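Local coordinates for putative pyrroline carboxylate reductase (Streptococcus pyogenes, PDB 2AHR) that catalyses the NAD(P)H-dependent reduction of 1-pyrroline-5-carboxylate to L-proline, the last step of proline biosynthesis, at the interface of chains A and B. Coordinates in Å, arbitrary orientation; residue numbers count along the deposited sequence, not the author numbering. Chains: chain A/B, putative pyrroline carboxylate reductase.

The interface of chains A and B. Residues chain A 228-229; chain B 91, 162, 166-167, 171, 252.
A:Thr228 meets B:Thr252 through carbon at the apolar centre of this patch, the two side chains crossing at about a right angle with CB of A:Thr228 3.7 Å from CG2 of B:Thr252. Threonine suits both places, since its short branch offers a methyl to one neighbour and a hydroxyl to another. The methyl CG2 of A:Thr228 points on to B:Ala91, whose CB lies 3.9 Å away; a side chain this small lets the helix end come close beside a residue of the NADP-binding region. On the far flank, CG2 of A:Thr229 stands off the B:Tyr171 ring plane just beyond its CE1 rim, 3.9 Å from CE1, on the face that the B:Ser167 carbonyl also covers.

Around this carbon core runs a polar rim. B:Ser167 places a compact hydroxyl between the two threonines. A:Thr228 tucks OG1 over its own backbone (chi1 62°) and donates to B:Ser167 OG at 3.1 Å. A:Thr229 instead swings OG1 away from its carbonyl carbon (chi1 -53°) and bonds the same OG at 2.7 Å, with the donor undecided. One serine oxygen is thus gripped twice, which should fix its rotation.

B:Tyr171 is long enough to carry its phenol to the backbone: OH donates to A:Thr229 O at 3.2 Å. That carbonyl oxygen lies in the ring plane, at the edge; the C=O...OH angle of 107° and a donor somewhat off the carbonyl plane suggest a modest bond. The hydroxyl of B:Thr252, whose methyl already touches A:Thr228, shares a 2.7 Å hydrogen bond between OG1 and the phenol OH and should steady it.

The two threonines belong to the Ser-Pro-Gly-Gly-Thr-Thr stretch characteristic of the family and begin helix 228-239 of chain A, which docks against helices 158-185 and 241-258 of chain B. The contact belongs to the two-fold, domain-swapped dimer, and likely ties one subunit's helical dimerisation region to its partner's cofactor site.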
ATOM      1  N   THR A 228      15.544  22.696   5.437  1.00 28.78           N
ATOM      2  CA  THR A 228      15.524  21.706   4.364  1.00 29.00           C
ATOM      3  C   THR A 228      15.683  20.302   4.930  1.00 29.80           C
ATOM      4  O   THR A 228      14.972  19.379   4.523  1.00 30.44           O
ATOM      5  CB  THR A 228      16.633  21.971   3.274  1.00 28.99           C
ATOM      6  OG1 THR A 228      17.928  21.874   3.874  1.00 29.57           O
ATOM      7  CG2 THR A 228      16.511  23.367   2.622  1.00 27.11           C
ATOM      8  N   THR A 229      16.627  20.137   5.856  1.00 30.30           N
ATOM      9  CA  THR A 229      16.964  18.819   6.403  1.00 30.84           C
ATOM     10  C   THR A 229      15.801  18.143   7.102  1.00 30.76           C
ATOM     11  O   THR A 229      15.624  16.951   6.946  1.00 31.81           O
ATOM     12  CB  THR A 229      18.161  18.877   7.371  1.00 31.02           C
ATOM     13  OG1 THR A 229      19.263  19.528   6.731  1.00 32.62           O
ATOM     14  CG2 THR A 229      18.588  17.462   7.782  1.00 30.89           C
TER
ATOM     15  N   ALA B  91      20.663  28.055   3.258  1.00 39.22           N
ATOM     16  CA  ALA B  91      19.921  27.270   2.276  1.00 39.23           C
ATOM     17  C   ALA B  91      18.920  28.150   1.525  1.00 39.32           C
ATOM     18  O   ALA B  91      18.310  29.033   2.116  1.00 39.76           O
ATOM     19  CB  ALA B  91      19.183  26.139   2.967  1.00 38.07           C
ATOM     20  N   THR B 162      23.177  21.388  -1.413  1.00 33.98           N
ATOM     21  CA  THR B 162      22.612  21.489  -0.055  1.00 33.38           C
ATOM     22  C   THR B 162      22.075  20.133   0.455  1.00 33.64           C
ATOM     23  O   THR B 162      22.334  19.735   1.585  1.00 34.53           O
ATOM     24  CB  THR B 162      21.462  22.543  -0.015  1.00 33.63           C
ATOM     25  OG1 THR B 162      21.967  23.801  -0.462  1.00 33.10           O
ATOM     26  CG2 THR B 162      20.845  22.687   1.397  1.00 32.32           C
ATOM     27  N   GLY B 166      24.876  19.079   2.749  1.00 33.96           N
ATOM     28  CA  GLY B 166      24.475  19.859   3.916  1.00 33.79           C
ATOM     29  C   GLY B 166      23.471  19.131   4.789  1.00 33.94           C
ATOM     30  O   GLY B 166      23.651  19.059   5.996  1.00 33.23           O
ATOM     31  N   SER B 167      22.409  18.615   4.166  1.00 33.04           N
ATOM     32  CA  SER B 167      21.383  17.846   4.865  1.00 33.01           C
ATOM     33  C   SER B 167      21.745  16.383   5.102  1.00 33.01           C
ATOM     34  O   SER B 167      21.309  15.795   6.098  1.00 33.27           O
ATOM     35  CB  SER B 167      20.066  17.902   4.075  1.00 32.73           C
ATOM     36  OG  SER B 167      19.600  19.236   4.030  1.00 31.87           O
ATOM     37  N   TYR B 171      20.768  12.293   7.291  1.00 32.43           N
ATOM     38  CA  TYR B 171      20.259  11.067   6.657  1.00 31.68           C
ATOM     39  C   TYR B 171      21.211   9.882   6.870  1.00 31.46           C
ATOM     40  O   TYR B 171      20.765   8.757   7.091  1.00 31.87           O
ATOM     41  CB  TYR B 171      19.947  11.292   5.164  1.00 31.24           C
ATOM     42  CG  TYR B 171      19.183  12.573   4.898  1.00 30.91           C
ATOM     43  CD1 TYR B 171      18.323  13.125   5.873  1.00 33.15           C
ATOM     44  CD2 TYR B 171      19.284  13.228   3.672  1.00 33.14           C
ATOM     45  CE1 TYR B 171      17.627  14.310   5.635  1.00 31.71           C
ATOM     46  CE2 TYR B 171      18.574  14.420   3.417  1.00 30.54           C
ATOM     47  CZ  TYR B 171      17.754  14.949   4.407  1.00 31.94           C
ATOM     48  OH  TYR B 171      17.054  16.124   4.179  1.00 30.86           O
ATOM     49  N   THR B 252      13.960  17.602   0.197  1.00 32.16           N
ATOM     50  CA  THR B 252      14.974  18.554   0.700  1.00 31.32           C
ATOM     51  C   THR B 252      15.139  19.718  -0.290  1.00 31.32           C
ATOM     52  O   THR B 252      15.147  20.881   0.088  1.00 31.09           O
ATOM     53  CB  THR B 252      16.305  17.846   0.907  1.00 30.55           C
ATOM     54  OG1 THR B 252      16.091  16.682   1.718  1.00 31.16           O
ATOM     55  CG2 THR B 252      17.350  18.772   1.595  1.00 30.73           C
TER